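Local coordinates for WbbM protein (Klebsiella pneumoniae, PDB 6U4B), which is a trimeric, bifunctional glycosyltransferase that probably builds an O-antigen polysaccharide by adding sugars to it, at residues 34-40 against 100-104; 287-291 against 369-373; 409-413 against 578-582. One frame throughout, in Å; residues are numbered along the deposited sequence.

Contact 1: 34-40 against 100-104; sequences SHHKPSA and FMHYR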
loop_
_atom_site.group_PDB
_atom_site.type_symbol
_atom_site.label_atom_id
_atom_site.label_comp_id
_atom_site.label_asym_id
_atom_site.label_seq_id
_atom_site.Cartn_x
_atom_site.Cartn_y
_atom_site.Cartn_z
ATOM N N SER A 34 -35.579 -20.806 17.526
ATOM C CA SER A 34 -34.510 -20.842 16.535
ATOM C C SER A 34 -34.864 -19.948 15.353
ATOM O O SER A 34 -35.887 -20.158 14.694
ATOM C CB SER A 34 -34.256 -22.272 16.064
ATOM O OG SER A 34 -33.639 -23.033 17.086
ATOM N N HIS A 35 -34.009 -18.969 15.080
ATOM C CA HIS A 35 -34.186 -18.048 13.970
ATOM C C HIS A 35 -32.967 -18.105 13.058
ATOM O O HIS A 35 -31.837 -18.298 13.515
ATOM C CB HIS A 35 -34.392 -16.611 14.464
ATOM C CG HIS A 35 -35.490 -16.462 15.474
ATOM N ND1 HIS A 35 -36.688 -15.843 15.186
ATOM C CD2 HIS A 35 -35.563 -16.838 16.774
ATOM C CE1 HIS A 35 -37.454 -15.848 16.262
ATOM N NE2 HIS A 35 -36.796 -16.446 17.240
ATOM N N HIS A 36 -33.209 -17.938 11.758
ATOM C CA HIS A 36 -32.146 -17.882 10.764
ATOM C C HIS A 36 -32.204 -16.619 9.916
ATOM O O HIS A 36 -31.326 -16.414 9.069
ATOM C CB HIS A 36 -32.195 -19.119 9.855
ATOM C CG HIS A 36 -33.356 -19.132 8.911
ATOM N ND1 HIS A 36 -34.631 -19.485 9.299
ATOM C CD2 HIS A 36 -33.432 -18.838 7.591
ATOM C CE1 HIS A 36 -35.443 -19.405 8.259
ATOM N NE2 HIS A 36 -34.740 -19.014 7.210
ATOM N N LYS A 37 -33.209 -15.776 10.115
ATOM C CA LYS A 37 -33.328 -14.511 9.405
ATOM C C LYS A 37 -34.123 -13.563 10.290
ATOM O O LYS A 37 -34.693 -13.981 11.301
ATOM C CB LYS A 37 -34.008 -14.695 8.042
ATOM C CG LYS A 37 -35.434 -15.210 8.096
ATOM C CD LYS A 37 -36.121 -14.985 6.758
ATOM C CE LYS A 37 -37.107 -16.098 6.434
ATOM N NZ LYS A 37 -37.751 -15.875 5.108
ATOM N N PRO A 38 -34.148 -12.258 9.948
ATOM C CA PRO A 38 -34.997 -11.328 10.710
ATOM C C PRO A 38 -36.440 -11.803 10.792
ATOM O O PRO A 38 -37.117 -11.944 9.770
ATOM C CB PRO A 38 -34.876 -10.020 9.922
ATOM C CG PRO A 38 -33.516 -10.100 9.306
ATOM C CD PRO A 38 -33.308 -11.548 8.966
ATOM N N SER A 39 -36.910 -12.068 12.008
ATOM C CA SER A 39 -38.230 -12.641 12.214
ATOM C C SER A 39 -38.712 -12.288 13.612
ATOM O O SER A 39 -37.909 -12.086 14.527
ATOM C CB SER A 39 -38.214 -14.161 12.013
ATOM O OG SER A 39 -37.128 -14.753 12.704
ATOM N N ALA A 40 -40.034 -12.234 13.766
ATOM C CA ALA A 40 -40.641 -11.697 14.979
ATOM C C ALA A 40 -40.256 -12.508 16.210
ATOM O O ALA A 40 -40.162 -13.739 16.167
ATOM C CB ALA A 40 -42.162 -11.662 14.833
ATOM N N PHE A 100 -37.569 -25.924 23.608
ATOM C CA PHE A 100 -37.185 -25.441 22.290
ATOM C C PHE A 100 -38.409 -25.403 21.390
ATOM O O PHE A 100 -39.187 -26.360 21.350
ATOM C CB PHE A 100 -36.104 -26.325 21.652
ATOM C CG PHE A 100 -34.856 -26.440 22.473
ATOM C CD1 PHE A 100 -34.717 -27.455 23.400
ATOM C CD2 PHE A 100 -33.823 -25.531 22.320
ATOM C CE1 PHE A 100 -33.569 -27.563 24.161
ATOM C CE2 PHE A 100 -32.673 -25.632 23.075
ATOM C CZ PHE A 100 -32.545 -26.651 23.999
ATOM N N MET A 101 -38.573 -24.292 20.677
ATOM C CA MET A 101 -39.649 -24.124 19.712
ATOM C C MET A 101 -39.080 -23.490 18.452
ATOM O O MET A 101 -37.978 -22.937 18.455
ATOM C CB MET A 101 -40.789 -23.264 20.282
ATOM C CG MET A 101 -41.421 -23.830 21.550
ATOM S SD MET A 101 -42.906 -22.965 22.119
ATOM C CE MET A 101 -42.243 -21.356 22.541
ATOM N N HIS A 102 -39.833 -23.597 17.362
ATOM C CA HIS A 102 -39.454 -22.940 16.120
ATOM C C HIS A 102 -39.791 -21.451 16.202
ATOM O O HIS A 102 -40.372 -20.973 17.178
ATOM C CB HIS A 102 -40.143 -23.607 14.934
ATOM C CG HIS A 102 -39.938 -25.088 14.875
ATOM N ND1 HIS A 102 -38.714 -25.658 14.596
ATOM C CD2 HIS A 102 -40.796 -26.117 15.071
ATOM C CE1 HIS A 102 -38.828 -26.975 14.619
ATOM N NE2 HIS A 102 -40.082 -27.279 14.904
ATOM N N TYR A 103 -39.416 -20.696 15.165
ATOM C CA TYR A 103 -39.651 -19.257 15.174
ATOM C C TYR A 103 -41.043 -18.884 14.686
ATOM O O TYR A 103 -41.556 -17.830 15.075
ATOM C CB TYR A 103 -38.590 -18.519 14.336
ATOM C CG TYR A 103 -38.721 -18.643 12.832
ATOM C CD1 TYR A 103 -39.326 -17.640 12.084
ATOM C CD2 TYR A 103 -38.209 -19.745 12.156
ATOM C CE1 TYR A 103 -39.433 -17.736 10.706
ATOM C CE2 TYR A 103 -38.314 -19.853 10.772
ATOM C CZ TYR A 103 -38.929 -18.845 10.056
ATOM O OH TYR A 103 -39.036 -18.947 8.686
ATOM N N ARG A 104 -41.673 -19.715 13.854
ATOM C CA ARG A 104 -43.060 -19.496 13.461
ATOM C C ARG A 104 -43.961 -20.667 13.838
ATOM O O ARG A 104 -45.123 -20.704 13.421
ATOM C CB ARG A 104 -43.153 -19.212 11.959
ATOM C CG ARG A 104 -43.000 -17.745 11.613
ATOM C CD ARG A 104 -42.748 -17.536 10.131
ATOM N NE ARG A 104 -43.864 -17.963 9.296
ATOM C CZ ARG A 104 -43.893 -17.824 7.975
ATOM N NH1 ARG A 104 -44.946 -18.236 7.284
ATOM N NH2 ARG A 104 -42.865 -17.269 7.347
HETATM O O HOH W 1 -37.274 -22.477 13.659
HETATM O O HOH W 2 -35.360 -24.365 18.522
HETATM O O HOH W 3 -40.789 -15.177 14.037
#
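Ser34 N gives a weak hydrogen bond to Met101 O at 3.3 Å where two neighbouring parallel strands, 29-35 and 97-102, reach their ends in a mixed sheet of the DUF4422 part of the chain. Ordered waters add to this bond. One water donates to Ser34 O and accepts from Tyr103 N. A second joins Ser34 OG to Met101 O. Beyond the strands the two segments part, and Tyr103 lies between them. Its CG lies between the backbone N and the carbonyl carbon (chi1 74°), which turns the ring in among the residues of 34-40. Tyr103 CB comes to 3.2 Å from Ser34 O. The same Tyr103 CB sits over one face of the His35 ring, 3.6 Å from its centroid, in a CH-pi contact. The edge of the His36 ring points at the Tyr103 face, offset, with the planes at 76°. Ser39 CB packs on Tyr103 CD1 at 3.7 Å. At the far end of the ring, Tyr103 OH probably hydrogen-bonds to Glu288 OE2. The His35 ring is fixed at both nitrogens: NE2 bonds to Thr33 OG1, while ND1 donates to Ser39 OG at 2.7 Å, almost straight and in the ring plane. Ser39 OG in turn donates to Lys37 O at 2.9 Å.

Contact 2: 287-291 against 369-373; sequences NETFN and AFTEI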
loop_
_atom_site.group_PDB
_atom_site.type_symbol
_atom_site.label_atom_id
_atom_site.label_comp_id
_atom_site.label_asym_id
_atom_site.label_seq_id
_atom_site.Cartn_x
_atom_site.Cartn_y
_atom_site.Cartn_z
ATOM N N ASN A 287 -48.001 -15.301 8.539
ATOM C CA ASN A 287 -47.404 -14.065 8.044
ATOM C C ASN A 287 -46.177 -13.730 8.879
ATOM O O ASN A 287 -46.292 -13.470 10.082
ATOM C CB ASN A 287 -48.411 -12.912 8.080
ATOM C CG ASN A 287 -49.534 -13.087 7.077
ATOM O OD1 ASN A 287 -49.313 -13.533 5.952
ATOM N ND2 ASN A 287 -50.750 -12.735 7.483
ATOM N N GLU A 288 -45.012 -13.726 8.242
ATOM C CA GLU A 288 -43.780 -13.383 8.936
ATOM C C GLU A 288 -43.666 -11.873 9.082
ATOM O O GLU A 288 -43.965 -11.119 8.151
ATOM C CB GLU A 288 -42.570 -13.937 8.183
ATOM C CG GLU A 288 -41.359 -14.193 9.063
ATOM C CD GLU A 288 -40.228 -14.864 8.311
ATOM O OE1 GLU A 288 -39.238 -14.175 7.981
ATOM O OE2 GLU A 288 -40.336 -16.080 8.040
ATOM N N THR A 289 -43.249 -11.434 10.266
ATOM C CA THR A 289 -43.007 -10.026 10.556
ATOM C C THR A 289 -41.635 -9.891 11.210
ATOM O O THR A 289 -40.921 -10.877 11.413
ATOM C CB THR A 289 -44.104 -9.445 11.458
ATOM O OG1 THR A 289 -44.123 -10.158 12.699
ATOM C CG2 THR A 289 -45.471 -9.563 10.794
ATOM N N PHE A 290 -41.260 -8.655 11.534
ATOM C CA PHE A 290 -40.020 -8.385 12.249
ATOM C C PHE A 290 -40.265 -7.295 13.277
ATOM O O PHE A 290 -40.805 -6.236 12.945
ATOM C CB PHE A 290 -38.897 -7.967 11.293
ATOM C CG PHE A 290 -37.662 -7.478 11.992
ATOM C CD1 PHE A 290 -36.770 -8.374 12.565
ATOM C CD2 PHE A 290 -37.398 -6.117 12.084
ATOM C CE1 PHE A 290 -35.635 -7.923 13.213
ATOM C CE2 PHE A 290 -36.268 -5.657 12.730
ATOM C CZ PHE A 290 -35.383 -6.559 13.296
ATOM N N ASN A 291 -39.855 -7.558 14.522
ATOM C CA ASN A 291 -40.075 -6.630 15.624
ATOM C C ASN A 291 -38.820 -6.390 16.455
ATOM O O ASN A 291 -38.904 -5.736 17.503
ATOM C CB ASN A 291 -41.217 -7.126 16.532
ATOM C CG ASN A 291 -40.881 -8.432 17.253
ATOM O OD1 ASN A 291 -39.921 -9.131 16.905
ATOM N ND2 ASN A 291 -41.685 -8.775 18.247
ATOM N N ALA A 369 -36.001 -6.719 5.551
ATOM C CA ALA A 369 -36.920 -6.979 6.652
ATOM C C ALA A 369 -37.832 -5.789 6.926
ATOM O O ALA A 369 -38.856 -5.951 7.599
ATOM C CB ALA A 369 -36.141 -7.335 7.918
ATOM N N PHE A 370 -37.482 -4.604 6.420
ATOM C CA PHE A 370 -38.278 -3.407 6.667
ATOM C C PHE A 370 -39.647 -3.461 6.003
ATOM O O PHE A 370 -40.540 -2.706 6.399
ATOM C CB PHE A 370 -37.523 -2.165 6.191
ATOM C CG PHE A 370 -36.316 -1.831 7.021
ATOM C CD1 PHE A 370 -36.204 -2.291 8.322
ATOM C CD2 PHE A 370 -35.296 -1.051 6.500
ATOM C CE1 PHE A 370 -35.097 -1.984 9.089
ATOM C CE2 PHE A 370 -34.182 -0.739 7.261
ATOM C CZ PHE A 370 -34.082 -1.207 8.558
ATOM N N THR A 371 -39.839 -4.327 5.005
ATOM C CA THR A 371 -41.133 -4.409 4.338
ATOM C C THR A 371 -42.195 -5.092 5.188
ATOM O O THR A 371 -43.358 -5.140 4.771
ATOM C CB THR A 371 -41.001 -5.149 3.005
ATOM O OG1 THR A 371 -40.592 -6.502 3.243
ATOM C CG2 THR A 371 -39.978 -4.461 2.114
ATOM N N GLU A 372 -41.834 -5.610 6.361
ATOM C CA GLU A 372 -42.757 -6.369 7.197
ATOM C C GLU A 372 -42.549 -6.043 8.670
ATOM O O GLU A 372 -42.548 -6.934 9.526
ATOM C CB GLU A 372 -42.614 -7.870 6.948
ATOM C CG GLU A 372 -41.170 -8.336 6.814
ATOM C CD GLU A 372 -41.067 -9.817 6.513
ATOM O OE1 GLU A 372 -40.366 -10.531 7.261
ATOM O OE2 GLU A 372 -41.696 -10.266 5.531
ATOM N N ILE A 373 -42.379 -4.763 8.989
ATOM C CA ILE A 373 -42.287 -4.340 10.384
ATOM C C ILE A 373 -43.646 -4.502 11.058
ATOM O O ILE A 373 -43.756 -5.108 12.124
ATOM C CB ILE A 373 -41.789 -2.890 10.508
ATOM C CG1 ILE A 373 -40.429 -2.726 9.824
ATOM C CG2 ILE A 373 -41.680 -2.495 11.974
ATOM C CD1 ILE A 373 -39.298 -3.399 10.563
#
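Ala369 directs its CB at the ring of Phe290, and Ala369 CB comes to 4.4 Å from Phe290 CG. This joins two loop regions. Segment 287-291 leads from strand 277-285 towards strand 302-309. Segment 369-373 follows strand 360-366, and its first three residues end a 3-10 segment. Phe370 CB points away from 287-291, and its ring stacks on Phe391. The turn is closed by Glu372 N, which donates to Ala369 O. Glu372 then makes the backbone link. Its O accepts from Phe290 N at 2.9 Å, a bent bond with an angle of 139° at the hydrogen. Thr289 CA also approaches Glu372 O, at 3.3 Å. The Glu372 side chain passes by Glu288 O, with Glu372 CD and OE2 both 3.6 Å from it. Its carboxylate comes near that of Glu288, with Glu372 OE1 3.9 Å from Glu288 OE1 and the planes 79° apart. The two like charges are probably eased by Arg104, which forms a salt bridge to Glu288 OE2. Ile373 ends the segment, just before two unmodelled residues. Its CA-H points at Phe290 O, at 3.5 Å between Ile373 CA and Phe290 O. The two side chains run alongside each other in the same direction, and Ile373 CD1 meets the Phe290 ring at its edge, 3.6 Å from CD2. The Phe290 ring also meets Phe365 on strand 360-366, Leu395 on helix 392-395 and Pro38, so the contact lies between these elements of the glycosyltransferase family 8 part and the loop after strand 29-35.

Contact 3: 409-413 against 578-582; sequences TVVKA and DFIEN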
loop_
_atom_site.group_PDB
_atom_site.type_symbol
_atom_site.label_atom_id
_atom_site.label_comp_id
_atom_site.label_asym_id
_atom_site.label_seq_id
_atom_site.Cartn_x
_atom_site.Cartn_y
_atom_site.Cartn_z
ATOM N N THR A 409 -20.126 8.218 -0.733
ATOM C CA THR A 409 -19.375 9.288 -0.093
ATOM C C THR A 409 -18.029 8.755 0.383
ATOM O O THR A 409 -17.809 7.545 0.470
ATOM C CB THR A 409 -20.131 9.877 1.108
ATOM O OG1 THR A 409 -20.248 8.877 2.129
ATOM C CG2 THR A 409 -21.525 10.352 0.705
ATOM N N VAL A 410 -17.125 9.685 0.688
ATOM C CA VAL A 410 -15.947 9.422 1.505
ATOM C C VAL A 410 -15.818 10.569 2.496
ATOM O O VAL A 410 -16.111 11.722 2.164
ATOM C CB VAL A 410 -14.651 9.274 0.671
ATOM C CG1 VAL A 410 -14.715 8.052 -0.239
ATOM C CG2 VAL A 410 -14.357 10.535 -0.132
ATOM N N VAL A 411 -15.399 10.255 3.717
ATOM C CA VAL A 411 -15.212 11.276 4.739
ATOM C C VAL A 411 -13.752 11.702 4.751
ATOM O O VAL A 411 -12.848 10.931 4.403
ATOM C CB VAL A 411 -15.663 10.789 6.132
ATOM C CG1 VAL A 411 -17.106 10.305 6.078
ATOM C CG2 VAL A 411 -14.742 9.698 6.645
ATOM N N LYS A 412 -13.524 12.958 5.133
ATOM C CA LYS A 412 -12.183 13.497 5.322
ATOM C C LYS A 412 -11.936 13.890 6.771
ATOM O O LYS A 412 -10.962 14.598 7.056
ATOM C CB LYS A 412 -11.956 14.706 4.408
ATOM C CG LYS A 412 -12.317 14.466 2.950
ATOM C CD LYS A 412 -11.243 13.669 2.230
ATOM C CE LYS A 412 -9.966 14.478 2.091
ATOM N NZ LYS A 412 -8.964 13.785 1.238
ATOM N N ALA A 413 -12.792 13.452 7.692
ATOM C CA ALA A 413 -12.701 13.863 9.082
ATOM C C ALA A 413 -13.351 12.805 9.961
ATOM O O ALA A 413 -14.028 11.892 9.480
ATOM C CB ALA A 413 -13.360 15.231 9.305
ATOM N N ASP A 578 -9.518 11.367 -3.899
ATOM C CA ASP A 578 -10.019 11.088 -2.556
ATOM C C ASP A 578 -10.726 9.743 -2.488
ATOM O O ASP A 578 -10.718 9.089 -1.439
ATOM C CB ASP A 578 -10.968 12.198 -2.113
ATOM C CG ASP A 578 -10.300 13.552 -2.083
ATOM O OD1 ASP A 578 -9.661 13.880 -1.063
ATOM O OD2 ASP A 578 -10.394 14.278 -3.092
ATOM N N PHE A 579 -11.355 9.323 -3.584
ATOM C CA PHE A 579 -11.999 8.017 -3.618
ATOM C C PHE A 579 -10.976 6.903 -3.807
ATOM O O PHE A 579 -10.993 5.905 -3.079
ATOM C CB PHE A 579 -13.045 7.985 -4.732
ATOM C CG PHE A 579 -13.615 6.623 -4.985
ATOM C CD1 PHE A 579 -14.648 6.135 -4.206
ATOM C CD2 PHE A 579 -13.117 5.828 -6.006
ATOM C CE1 PHE A 579 -15.173 4.877 -4.436
ATOM C CE2 PHE A 579 -13.637 4.572 -6.241
ATOM C CZ PHE A 579 -14.667 4.094 -5.456
ATOM N N ILE A 580 -10.082 7.063 -4.788
ATOM C CA ILE A 580 -9.058 6.054 -5.057
ATOM C C ILE A 580 -8.208 5.811 -3.820
ATOM O O ILE A 580 -7.874 4.667 -3.492
ATOM C CB ILE A 580 -8.194 6.487 -6.257
ATOM C CG1 ILE A 580 -9.009 6.412 -7.546
ATOM C CG2 ILE A 580 -6.935 5.637 -6.359
ATOM C CD1 ILE A 580 -9.551 5.027 -7.848
ATOM N N GLU A 581 -7.855 6.888 -3.113
ATOM C CA GLU A 581 -7.065 6.786 -1.890
ATOM C C GLU A 581 -7.634 5.745 -0.930
ATOM O O GLU A 581 -6.882 5.022 -0.267
ATOM C CB GLU A 581 -7.004 8.158 -1.217
ATOM C CG GLU A 581 -6.260 8.212 0.101
ATOM C CD GLU A 581 -6.521 9.512 0.844
ATOM O OE1 GLU A 581 -6.878 9.460 2.040
ATOM O OE2 GLU A 581 -6.388 10.588 0.225
ATOM N N ASN A 582 -8.958 5.648 -0.850
ATOM C CA ASN A 582 -9.603 4.743 0.091
ATOM C C ASN A 582 -9.926 3.381 -0.505
ATOM O O ASN A 582 -10.222 2.448 0.249
ATOM C CB ASN A 582 -10.881 5.387 0.641
ATOM C CG ASN A 582 -10.591 6.597 1.501
ATOM O OD1 ASN A 582 -10.026 6.474 2.588
ATOM N ND2 ASN A 582 -10.970 7.775 1.018
HETATM O O HOH W 4 -10.440 10.164 3.215
HETATM O O HOH W 5 -9.258 11.011 0.808
HETATM O O HOH W 6 -7.872 12.179 3.847
#
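Val410 points from strand 409-411 at the helix segment 578-582. The axes of these two short segments cross at 78° and approach to 9.0 Å. Val410 CB lies 4.0 Å from Asn582 ND2. From there the side chain forks. Val410 CG1 packs against the same amide nitrogen and approaches the Phe579 ring, 4.4 Å from CD1. Val410 CG2 turns to the preceding part of the helix and meets Asp578 O at 4.1 Å. The Asn582 amide is held by its own helix through a weak bond from ND2 to Asp578 O. A water links it to the strand by accepting from Asn582 ND2 and donating to Val411 O.

Lys412 reaches across to the helix. Its chain bends at chi2 and chi3 (-78° and -68°), which brings NZ to Asp578 OD1 in a salt bridge. The modelled separation of these two atoms is too short to trust closely. Lys412 NZ also donates to a water at 2.8 Å, and that water donates to Asp578 O. Glu581 has its own salt bridge, to Arg325 on helix 313-325. The strand pairs with 558-560. It directly follows Asp406 and Asp408, which bind magnesium together with His560. An Asp-X-Asp metal motif of this kind is characteristic of GT-A glycosyltransferases such as family 8, and this contact packs a late helix against the strand just beyond it.

From the N terminus, the chain first makes contact 1, which closes the loop between strands 29-35 and 97-102. Contact 2 opens only at 287 and closes at 369-373. Contact 3 then spans 409-413 to 578-582 and brings the C-terminal region back to the metal-binding part. The three follow in series; none nests in or crosses another. Contacts 1 and 2 touch: Lys37 CE packs 3.3 Å from Glu288 OE1, and Ala40 packs on Thr289. Together they join the DUF4422 sheet to the family 8 part. Contact 3 lies apart, its centre about 35 Å from that of contact 2 and about 40 Å from that of contact 1.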